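Local coordinates for protein exodeoxyribonuclease (Neisseria meningitidis, PDB 2JC5) that probably cleaves DNA at abasic sites during DNA repair, as a metal-dependent AP endonuclease of the AP/ExoA family, at residues E22-S27 against N50-H55; M1-S6 against V251-Y256; K18-Y23 against E242-H247; D190-L195 against A236-D241. All blocks are in the same frame, centred on the assembly; numbering follows the deposited sequence.

Contact 1. Residues E22-S27 against N50-H55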
# COMPACT_ATOMS: atom_id res chain seq x y z
N GLU A 22 -0.57 14.57 -12.39
CA GLU A 22 0.13 15.80 -12.08
C GLU A 22 0.69 15.74 -10.67
O GLU A 22 1.80 16.20 -10.41
CB GLU A 22 -0.81 16.99 -12.25
CG GLU A 22 -1.16 17.30 -13.70
CD GLU A 22 -2.30 16.46 -14.28
OE1 GLU A 22 -2.87 15.62 -13.58
OE2 GLU A 22 -2.65 16.66 -15.47
N TYR A 23 -0.06 15.12 -9.77
CA TYR A 23 0.37 14.94 -8.39
C TYR A 23 1.64 14.09 -8.27
O TYR A 23 2.48 14.36 -7.42
CB TYR A 23 -0.76 14.30 -7.58
CG TYR A 23 -0.39 13.97 -6.15
CD1 TYR A 23 -0.22 14.97 -5.21
CD2 TYR A 23 -0.22 12.66 -5.74
CE1 TYR A 23 0.15 14.68 -3.90
CE2 TYR A 23 0.13 12.35 -4.44
CZ TYR A 23 0.31 13.35 -3.53
OH TYR A 23 0.65 13.03 -2.22
N ILE A 24 1.78 13.07 -9.11
CA ILE A 24 3.00 12.27 -9.03
C ILE A 24 4.23 13.19 -9.07
O ILE A 24 5.17 13.04 -8.28
CB ILE A 24 3.09 11.21 -10.16
CG1 ILE A 24 2.03 10.12 -9.94
CG2 ILE A 24 4.46 10.59 -10.23
CD1 ILE A 24 1.88 9.14 -11.10
N ALA A 25 4.23 14.15 -10.00
CA ALA A 25 5.34 15.12 -10.14
C ALA A 25 5.32 16.18 -9.04
O ALA A 25 6.34 16.45 -8.41
CB ALA A 25 5.30 15.78 -11.52
N ALA A 26 4.16 16.80 -8.81
CA ALA A 26 4.04 17.92 -7.87
C ALA A 26 4.39 17.52 -6.43
O ALA A 26 4.90 18.33 -5.65
CB ALA A 26 2.64 18.50 -7.92
N SER A 27 4.14 16.25 -6.11
CA SER A 27 4.39 15.75 -4.79
C SER A 27 5.87 15.68 -4.46
O SER A 27 6.22 15.57 -3.29
CB SER A 27 3.83 14.34 -4.67
OG SER A 27 4.59 13.43 -5.45
N ASN A 50 5.30 4.85 -17.45
CA ASN A 50 6.49 5.64 -17.15
C ASN A 50 6.11 7.09 -16.90
O ASN A 50 6.48 8.01 -17.66
CB ASN A 50 7.49 5.52 -18.29
CG ASN A 50 7.91 4.11 -18.52
OD1 ASN A 50 7.41 3.44 -19.42
ND2 ASN A 50 8.80 3.61 -17.67
N PRO A 51 5.35 7.32 -15.82
CA PRO A 51 4.87 8.67 -15.58
C PRO A 51 6.03 9.65 -15.38
O PRO A 51 6.94 9.39 -14.58
CB PRO A 51 4.03 8.55 -14.29
CG PRO A 51 4.47 7.28 -13.65
CD PRO A 51 4.94 6.38 -14.75
N HIS A 52 6.02 10.74 -16.14
CA HIS A 52 7.06 11.78 -16.03
C HIS A 52 8.46 11.21 -16.26
O HIS A 52 9.45 11.69 -15.68
CB HIS A 52 6.99 12.49 -14.67
CG HIS A 52 5.65 13.07 -14.36
ND1 HIS A 52 5.20 14.24 -14.94
CD2 HIS A 52 4.65 12.63 -13.56
CE1 HIS A 52 3.98 14.49 -14.49
NE2 HIS A 52 3.63 13.53 -13.65
N GLY A 53 8.54 10.14 -17.05
CA GLY A 53 9.81 9.49 -17.33
C GLY A 53 10.35 8.60 -16.24
O GLY A 53 11.49 8.12 -16.30
N MET A 54 9.54 8.35 -15.22
CA MET A 54 9.94 7.45 -14.16
C MET A 54 10.00 6.03 -14.71
O MET A 54 9.34 5.70 -15.68
CB MET A 54 8.95 7.51 -13.00
CG MET A 54 8.97 8.86 -12.30
SD MET A 54 7.59 9.04 -11.18
CE MET A 54 8.20 8.34 -9.69
N HIS A 55 10.81 5.21 -14.07
CA HIS A 55 10.81 3.79 -14.30
C HIS A 55 9.55 3.22 -13.67
O HIS A 55 9.14 3.71 -12.63
CB HIS A 55 12.03 3.18 -13.64
CG HIS A 55 13.30 3.67 -14.24
ND1 HIS A 55 13.89 3.04 -15.30
CD2 HIS A 55 14.03 4.79 -14.00
CE1 HIS A 55 14.96 3.72 -15.66
NE2 HIS A 55 15.07 4.78 -14.89
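The methyl of A25 sits squarely over the imidazole of H52: CB of A25 lies 3.5 Å from the centre of the H52 ring, 13° off its normal, in a CH-pi contact. H52, in the loop 50-55, lays its ring against helix 20-26 with NE2 directed at the helix, and the backbone CA of E22 comes near the edge of the ring. I24, one residue before A25, carries the apolar half of the contact with two separate branches. Its CG2, anti to the backbone N (chi1 -69° for CG1), lies 3.6 Å from SD of M54 and also approaches CD2 of H52 obliquely. The other branch ends in CD1, which meets CB of P51 at 3.9 Å. P51 also touches Y72 of strand 69-73 and Y16 of helix 12-17. No hydrogen bond joins the two segments themselves, but NE2 of H52 bonds to the carbonyl oxygen of Y21, on the same helix. The chemistry is therefore mainly apolar, with buried I24, P51 and M54 beside an exposed imidazole whose orientation is consistent with the NE2 bond to Y21 O, the A25 methyl over one face and the ring stack with Y21.

Contact 2. Residues M1-S6 against V251-Y256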
# COMPACT_ATOMS: atom_id res chain seq x y z
N MET A 1 15.16 14.63 1.15
CA MET A 1 14.77 13.33 1.78
C MET A 1 14.24 12.40 0.70
O MET A 1 13.78 12.86 -0.35
CB MET A 1 13.67 13.53 2.84
CG MET A 1 13.97 14.53 3.96
SD MET A 1 15.04 13.87 5.25
CE MET A 1 16.64 14.09 4.47
N LEU A 2 14.29 11.09 0.96
CA LEU A 2 13.61 10.11 0.10
C LEU A 2 12.13 10.12 0.44
O LEU A 2 11.76 9.82 1.58
CB LEU A 2 14.14 8.71 0.37
CG LEU A 2 13.45 7.52 -0.32
CD1 LEU A 2 13.79 7.58 -1.78
CD2 LEU A 2 13.84 6.19 0.32
N LYS A 3 11.29 10.47 -0.53
CA LYS A 3 9.86 10.57 -0.30
C LYS A 3 9.19 9.40 -1.03
O LYS A 3 9.33 9.25 -2.24
CB LYS A 3 9.35 11.92 -0.82
CG LYS A 3 7.88 12.16 -0.63
CD LYS A 3 7.42 13.50 -1.19
CE LYS A 3 7.99 14.65 -0.41
NZ LYS A 3 6.94 15.66 -0.14
N ILE A 4 8.50 8.57 -0.25
CA ILE A 4 7.80 7.41 -0.78
C ILE A 4 6.30 7.60 -0.56
O ILE A 4 5.90 7.92 0.55
CB ILE A 4 8.23 6.09 -0.13
CG1 ILE A 4 9.74 5.85 -0.32
CG2 ILE A 4 7.44 4.95 -0.74
CD1 ILE A 4 10.30 4.61 0.35
N ILE A 5 5.51 7.44 -1.62
CA ILE A 5 4.06 7.62 -1.55
C ILE A 5 3.40 6.30 -1.85
O ILE A 5 3.80 5.63 -2.81
CB ILE A 5 3.57 8.69 -2.53
CG1 ILE A 5 4.24 10.03 -2.18
CG2 ILE A 5 2.04 8.78 -2.52
CD1 ILE A 5 3.70 11.24 -2.93
N SER A 6 2.42 5.92 -1.02
CA SER A 6 1.60 4.74 -1.26
C SER A 6 0.19 5.21 -1.55
O SER A 6 -0.38 5.95 -0.76
CB SER A 6 1.62 3.81 -0.06
OG SER A 6 0.97 2.58 -0.34
N VAL A 251 2.10 9.52 2.50
CA VAL A 251 3.41 10.02 2.13
C VAL A 251 4.34 9.95 3.32
O VAL A 251 4.00 10.46 4.39
CB VAL A 251 3.31 11.49 1.68
CG1 VAL A 251 4.69 12.03 1.23
CG2 VAL A 251 2.22 11.67 0.60
N VAL A 252 5.52 9.36 3.15
CA VAL A 252 6.52 9.31 4.24
C VAL A 252 7.84 9.79 3.69
O VAL A 252 8.21 9.42 2.57
CB VAL A 252 6.67 7.91 4.86
CG1 VAL A 252 7.63 7.94 6.06
CG2 VAL A 252 5.30 7.36 5.30
N GLU A 253 8.55 10.61 4.48
CA GLU A 253 9.86 11.12 4.13
C GLU A 253 10.91 10.47 5.02
O GLU A 253 10.78 10.51 6.24
CB GLU A 253 9.88 12.65 4.31
CG GLU A 253 8.98 13.32 3.30
CD GLU A 253 8.90 14.81 3.46
OE1 GLU A 253 9.96 15.48 3.38
OE2 GLU A 253 7.77 15.32 3.64
N TYR A 254 11.93 9.89 4.39
CA TYR A 254 13.01 9.20 5.08
C TYR A 254 14.34 9.90 4.82
O TYR A 254 14.64 10.28 3.71
CB TYR A 254 13.12 7.76 4.57
CG TYR A 254 11.87 6.93 4.74
CD1 TYR A 254 10.88 6.91 3.75
CD2 TYR A 254 11.68 6.14 5.87
CE1 TYR A 254 9.73 6.16 3.91
CE2 TYR A 254 10.54 5.39 6.03
CZ TYR A 254 9.57 5.40 5.06
OH TYR A 254 8.42 4.66 5.21
N ASP A 255 15.13 10.06 5.87
CA ASP A 255 16.49 10.60 5.73
C ASP A 255 17.39 9.45 5.30
O ASP A 255 18.08 8.85 6.12
CB ASP A 255 16.95 11.20 7.05
CG ASP A 255 18.32 11.78 6.97
OD1 ASP A 255 18.81 11.96 5.84
OD2 ASP A 255 18.90 12.07 8.04
N TYR A 256 17.35 9.15 4.00
CA TYR A 256 17.95 7.94 3.44
C TYR A 256 18.23 8.10 1.95
O TYR A 256 17.50 8.77 1.24
CB TYR A 256 17.00 6.77 3.66
CG TYR A 256 17.52 5.43 3.19
CD1 TYR A 256 18.25 4.61 4.04
CD2 TYR A 256 17.28 4.99 1.90
CE1 TYR A 256 18.72 3.37 3.61
CE2 TYR A 256 17.73 3.77 1.48
CZ TYR A 256 18.45 2.96 2.33
OH TYR A 256 18.91 1.73 1.89
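The backbone bond from L2 N to Y254 O (2.9 Å) is bent to 144°, whereas the other three between these strands are all close to straight, at 168° or more. It closes the end of an antiparallel pairing of strand 2-6 with strand 251-254, which joins the first strand of the chain to its last in one sheet of the DNase I-like two-sheet sandwich. L2 with Y254 and I4 with V252 are hydrogen-bonded pairs, K3 with E253 and I5 with V251 non-hydrogen-bonded ones. Beyond the bent bond, M1 brings SD to 3.6 Å from CA of D255 in one of its two conformers, a less certain contact. On one face K3 and E253 lie side by side; their salt bridge is long and doubtful, since E253 has two conformers, and NZ of K3 also bonds weakly to O of S27. CG of K3 packs on CG1 of V251 (3.7 Å), and CG1 of I5 meets CG2 of V251 at 3.8 Å. On the other face CD1 of I4 reaches CE1 of Y254 (3.9 Å), the two side chains crossing at about a right angle, and L2 lies beside Y256. The hydroxyls of Y254 and Y256 bond to Q223 and D143. Strand 31-35 flanks 2-8, edge strand 233-238 flanks 250-254, and the face of L2, I4 and Y254 packs on strands 103-109 and 143-147 of the second sheet.

Contact 3. Residues K18-Y23 against E242-H247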
# COMPACT_ATOMS: atom_id res chain seq x y z
N LYS A 18 -8.65 12.62 -12.43
CA LYS A 18 -8.82 13.42 -11.22
C LYS A 18 -7.55 14.13 -10.76
O LYS A 18 -7.53 14.74 -9.69
CB LYS A 18 -9.33 12.55 -10.07
CG LYS A 18 -10.69 11.96 -10.28
CD LYS A 18 -11.04 11.00 -9.15
CE LYS A 18 -12.33 10.25 -9.40
NZ LYS A 18 -13.51 11.11 -9.51
N GLY A 19 -6.50 14.09 -11.57
CA GLY A 19 -5.28 14.87 -11.30
C GLY A 19 -4.14 14.09 -10.71
O GLY A 19 -3.13 14.67 -10.33
N PHE A 20 -4.27 12.76 -10.62
CA PHE A 20 -3.23 11.98 -9.98
C PHE A 20 -1.92 12.06 -10.74
O PHE A 20 -0.85 12.07 -10.13
CB PHE A 20 -3.67 10.53 -9.77
CG PHE A 20 -2.69 9.73 -8.94
CD1 PHE A 20 -2.58 9.96 -7.58
CD2 PHE A 20 -1.87 8.79 -9.52
CE1 PHE A 20 -1.65 9.25 -6.81
CE2 PHE A 20 -0.94 8.09 -8.77
CZ PHE A 20 -0.85 8.32 -7.40
N TYR A 21 -1.98 12.12 -12.07
CA TYR A 21 -0.75 12.18 -12.85
C TYR A 21 0.08 13.41 -12.47
O TYR A 21 1.30 13.33 -12.25
CB TYR A 21 -1.05 12.21 -14.34
CG TYR A 21 0.18 12.24 -15.20
CD1 TYR A 21 1.01 11.15 -15.27
CD2 TYR A 21 0.51 13.37 -15.97
CE1 TYR A 21 2.13 11.15 -16.06
CE2 TYR A 21 1.64 13.37 -16.76
CZ TYR A 21 2.45 12.25 -16.79
OH TYR A 21 3.60 12.21 -17.59
N GLU A 22 -0.57 14.57 -12.39
CA GLU A 22 0.13 15.80 -12.08
C GLU A 22 0.69 15.74 -10.67
O GLU A 22 1.80 16.20 -10.41
CB GLU A 22 -0.81 16.99 -12.25
CG GLU A 22 -1.16 17.30 -13.70
CD GLU A 22 -2.30 16.46 -14.28
OE1 GLU A 22 -2.87 15.62 -13.58
OE2 GLU A 22 -2.65 16.66 -15.47
N TYR A 23 -0.06 15.12 -9.77
CA TYR A 23 0.37 14.94 -8.39
C TYR A 23 1.64 14.09 -8.27
O TYR A 23 2.48 14.36 -7.42
CB TYR A 23 -0.76 14.30 -7.58
CG TYR A 23 -0.39 13.97 -6.15
CD1 TYR A 23 -0.22 14.97 -5.21
CD2 TYR A 23 -0.22 12.66 -5.74
CE1 TYR A 23 0.15 14.68 -3.90
CE2 TYR A 23 0.13 12.35 -4.44
CZ TYR A 23 0.31 13.35 -3.53
OH TYR A 23 0.65 13.03 -2.22
N GLU A 242 -6.34 17.29 -2.54
CA GLU A 242 -7.10 16.87 -3.71
C GLU A 242 -7.55 15.45 -3.45
O GLU A 242 -6.97 14.76 -2.62
CB GLU A 242 -6.24 16.86 -4.97
CG GLU A 242 -5.50 18.15 -5.29
CD GLU A 242 -4.41 17.88 -6.31
OE1 GLU A 242 -4.73 17.78 -7.50
OE2 GLU A 242 -3.24 17.69 -5.90
N LYS A 243 -8.58 15.02 -4.18
CA LYS A 243 -9.17 13.70 -4.03
C LYS A 243 -9.08 12.96 -5.36
O LYS A 243 -9.65 13.41 -6.37
CB LYS A 243 -10.63 13.84 -3.60
CG LYS A 243 -11.33 12.53 -3.29
CD LYS A 243 -10.83 11.95 -2.00
CE LYS A 243 -11.81 10.95 -1.37
NZ LYS A 243 -11.01 9.99 -0.59
N PHE A 244 -8.34 11.84 -5.35
CA PHE A 244 -8.04 11.06 -6.55
C PHE A 244 -8.70 9.70 -6.58
O PHE A 244 -8.65 9.01 -7.60
CB PHE A 244 -6.54 10.78 -6.64
CG PHE A 244 -5.67 11.99 -6.48
CD1 PHE A 244 -5.79 13.05 -7.34
CD2 PHE A 244 -4.70 12.05 -5.50
CE1 PHE A 244 -4.96 14.16 -7.22
CE2 PHE A 244 -3.89 13.16 -5.37
CZ PHE A 244 -4.03 14.22 -6.24
N SER A 245 -9.28 9.31 -5.46
CA SER A 245 -9.58 7.93 -5.19
C SER A 245 -10.42 7.89 -3.91
O SER A 245 -10.53 8.92 -3.23
CB SER A 245 -8.26 7.17 -4.96
OG SER A 245 -8.46 5.88 -4.44
N ASP A 246 -10.97 6.73 -3.58
CA ASP A 246 -11.60 6.55 -2.26
C ASP A 246 -10.57 6.46 -1.14
O ASP A 246 -10.93 6.65 0.02
CB ASP A 246 -12.60 5.38 -2.20
CG ASP A 246 -12.06 4.08 -2.69
OD1 ASP A 246 -10.97 4.03 -3.29
OD2 ASP A 246 -12.78 3.09 -2.47
N HIS A 247 -9.30 6.21 -1.49
CA HIS A 247 -8.20 6.31 -0.53
C HIS A 247 -7.49 7.64 -0.71
O HIS A 247 -7.59 8.27 -1.77
CB HIS A 247 -7.15 5.24 -0.78
CG HIS A 247 -7.64 3.84 -0.62
ND1 HIS A 247 -7.24 3.01 0.42
CD2 HIS A 247 -8.51 3.11 -1.36
CE1 HIS A 247 -7.83 1.83 0.28
NE2 HIS A 247 -8.60 1.87 -0.79
O HOH W 1 -7.25 17.59 -8.50
O HOH W 2 -3.13 17.35 -9.51
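F244 packs its ring against the start of helix 20-26 and the turn before it, touching K18, G19, F20 and Y23. Over one face stands F20 in an edge-to-face pair: CD1 of F20 is 3.6 Å from CD2 of F244, and the planes meet at 75°. CA of F20 lies over the same ring, 4.1 Å from its centre. The far end of the F244 ring reaches Y23, where CE2 lies over a face of the tyrosine ring and CZ is 3.5 Å from CB of Y23; these two rings meet obliquely, at 39°. CD1 of F244 abuts the carbonyl oxygen of K18 at its edge (3.4 Å). No direct hydrogen bond crosses; two waters do the polar work, both donating to OE1 of E242, one also to O of K18 and the other to O of G19 (2.8 Å). Beyond F244, OG of S245 accepts from N of H247 in an ST turn and bonds to O of N8 of strand 2-8; D246, in the same loop as S245, is a metal ligand in another structure of this protein. The aromatic cluster sits above the six-stranded sheet, where F20 touches strands 2-8 and 31-35, Y23 reaches I5 and F244 meets Y239 after strand 233-238.

Contact 4. Residues D190-L195 against A236-D241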
# COMPACT_ATOMS: atom_id res chain seq x y z
N ASP A 190 5.08 -0.01 11.87
CA ASP A 190 3.95 0.66 11.24
C ASP A 190 4.32 2.13 11.28
O ASP A 190 4.23 2.79 12.32
CB ASP A 190 2.69 0.31 12.05
CG ASP A 190 1.47 1.06 11.62
OD1 ASP A 190 1.59 1.98 10.79
OD2 ASP A 190 0.38 0.69 12.14
N MET A 191 4.76 2.66 10.15
CA MET A 191 5.47 3.93 10.17
C MET A 191 4.60 5.08 10.67
O MET A 191 5.05 5.92 11.46
CB MET A 191 6.06 4.26 8.81
CG MET A 191 7.31 5.10 8.88
SD MET A 191 8.71 4.34 9.78
CE MET A 191 8.72 5.18 11.38
N TRP A 192 3.35 5.12 10.21
CA TRP A 192 2.45 6.18 10.62
C TRP A 192 2.23 6.17 12.13
O TRP A 192 2.32 7.20 12.81
CB TRP A 192 1.08 6.06 9.93
CG TRP A 192 0.16 7.13 10.39
CD1 TRP A 192 -0.74 7.07 11.42
CD2 TRP A 192 0.13 8.48 9.91
NE1 TRP A 192 -1.35 8.31 11.58
CE2 TRP A 192 -0.84 9.18 10.66
CE3 TRP A 192 0.82 9.16 8.90
CZ2 TRP A 192 -1.14 10.51 10.42
CZ3 TRP A 192 0.51 10.48 8.67
CH2 TRP A 192 -0.45 11.15 9.44
N ARG A 193 1.92 5.00 12.67
CA ARG A 193 1.55 4.90 14.08
C ARG A 193 2.75 5.17 14.96
O ARG A 193 2.61 5.71 16.06
CB ARG A 193 0.96 3.52 14.37
CG ARG A 193 0.49 3.30 15.77
CD ARG A 193 -0.50 4.31 16.26
NE ARG A 193 -1.70 4.38 15.43
CZ ARG A 193 -2.21 5.48 14.89
NH1 ARG A 193 -1.64 6.67 15.03
NH2 ARG A 193 -3.33 5.39 14.17
N THR A 194 3.94 4.82 14.47
CA THR A 194 5.16 5.08 15.21
C THR A 194 5.49 6.56 15.22
O THR A 194 5.87 7.12 16.27
CB THR A 194 6.31 4.21 14.69
OG1 THR A 194 6.03 2.86 15.06
CG2 THR A 194 7.64 4.61 15.29
N LEU A 195 5.36 7.21 14.07
CA LEU A 195 5.62 8.65 13.98
C LEU A 195 4.63 9.48 14.80
O LEU A 195 5.02 10.47 15.42
CB LEU A 195 5.56 9.15 12.52
CG LEU A 195 6.77 8.79 11.65
CD1 LEU A 195 6.50 9.05 10.19
CD2 LEU A 195 8.01 9.58 12.12
N ALA A 236 5.53 12.33 8.00
CA ALA A 236 4.56 11.70 7.11
C ALA A 236 3.30 12.54 7.08
O ALA A 236 3.06 13.37 7.98
CB ALA A 236 4.25 10.28 7.56
N HIS A 237 2.50 12.35 6.04
CA HIS A 237 1.17 12.93 5.98
C HIS A 237 0.26 12.11 5.10
O HIS A 237 0.72 11.34 4.26
CB HIS A 237 1.20 14.40 5.52
CG HIS A 237 1.64 14.61 4.10
ND1 HIS A 237 2.96 14.76 3.74
CD2 HIS A 237 0.92 14.75 2.95
CE1 HIS A 237 3.04 14.96 2.43
NE2 HIS A 237 1.82 14.95 1.93
N VAL A 238 -1.04 12.25 5.37
CA VAL A 238 -2.08 11.72 4.49
C VAL A 238 -2.54 12.87 3.62
O VAL A 238 -3.07 13.86 4.13
CB VAL A 238 -3.23 11.10 5.30
CG1 VAL A 238 -4.32 10.58 4.38
CG2 VAL A 238 -2.69 9.97 6.20
N TYR A 239 -2.34 12.75 2.32
CA TYR A 239 -2.59 13.87 1.43
C TYR A 239 -4.07 13.97 1.07
O TYR A 239 -4.65 13.03 0.51
CB TYR A 239 -1.76 13.75 0.14
CG TYR A 239 -1.99 14.90 -0.81
CD1 TYR A 239 -1.44 16.16 -0.56
CD2 TYR A 239 -2.77 14.75 -1.94
CE1 TYR A 239 -1.64 17.21 -1.42
CE2 TYR A 239 -2.97 15.80 -2.82
CZ TYR A 239 -2.41 17.02 -2.56
OH TYR A 239 -2.60 18.09 -3.40
N LYS A 240 -4.67 15.10 1.44
CA LYS A 240 -6.09 15.32 1.27
C LYS A 240 -6.45 16.64 0.59
O LYS A 240 -7.63 16.98 0.51
CB LYS A 240 -6.81 15.18 2.63
CG LYS A 240 -6.78 13.73 3.13
CD LYS A 240 -7.04 13.57 4.60
CE LYS A 240 -8.47 13.77 4.93
NZ LYS A 240 -8.64 13.59 6.41
N ASP A 241 -5.48 17.34 0.03
CA ASP A 241 -5.77 18.64 -0.60
C ASP A 241 -6.52 18.45 -1.91
O ASP A 241 -7.24 19.34 -2.34
CB ASP A 241 -4.50 19.46 -0.86
CG ASP A 241 -3.79 19.88 0.42
OD1 ASP A 241 -4.38 19.79 1.51
OD2 ASP A 241 -2.62 20.31 0.33
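W192 of helix 191-195 covers the end of strand 233-238, an outermost strand of one sheet in the two-sheet sandwich of the DNase I-like fold. The short helix and strand segments are inclined at 115°, with their axes 9.4 Å apart at closest approach, and side chains bridge the gap without any hydrogen bond between the two segments.

The aromatic contacts belong to W192. Its CG is anti to the backbone N (chi1 179°), and the six-membered part of the indole extends to the strand. V238 comes over one face, its CG2 4.3 Å from the centre of that ring and 21° off the normal, a CH-pi contact in which the methyl is offset toward the rim atoms CZ3 and CH2. The H237 backbone approaches at the edge, with CZ3 of W192 3.7 Å from CA of H237.

The aliphatic contacts centre on A236, whose CB points toward the helix and is shared by W192 and L195. On the tryptophan side it meets CE3 of W192 at 3.8 Å.

Polar bonds lie around the contact. NE1 of W192 donates to O of V199. The amide of A236 bonds to the hydroxyl of Y196, whose ring meets that of W192 edge-to-face. W192 also touches L250 of strand 250-254, the neighbour of 233-238 in the sheet. Beside the indole, the L195 branch ends with CD1 3.7 Å from CB of A236.

How the contacts relate
Contact 2 is the largest of the four and joins the fourth and fifth strands of the six-stranded sheet by direct backbone hydrogen bonds. Contacts 1, 3 and 4 have no direct hydrogen bond between their segments and depend on side-chain packing, to which contact 3 adds water-mediated polar links. Contacts 1 and 3 share helix 20-26, one toward a surface loop, the other toward the loop with metal ligand D246, and Y23 links them to the sheet, since its hydroxyl touches I5 and V251 of contact 2. Contact 4 adjoins contact 2 through neighbouring strands 233-238 and 250-254, where V251 and H237 pair. It is a surface contact; contacts 1, 2 and 3 are partly buried.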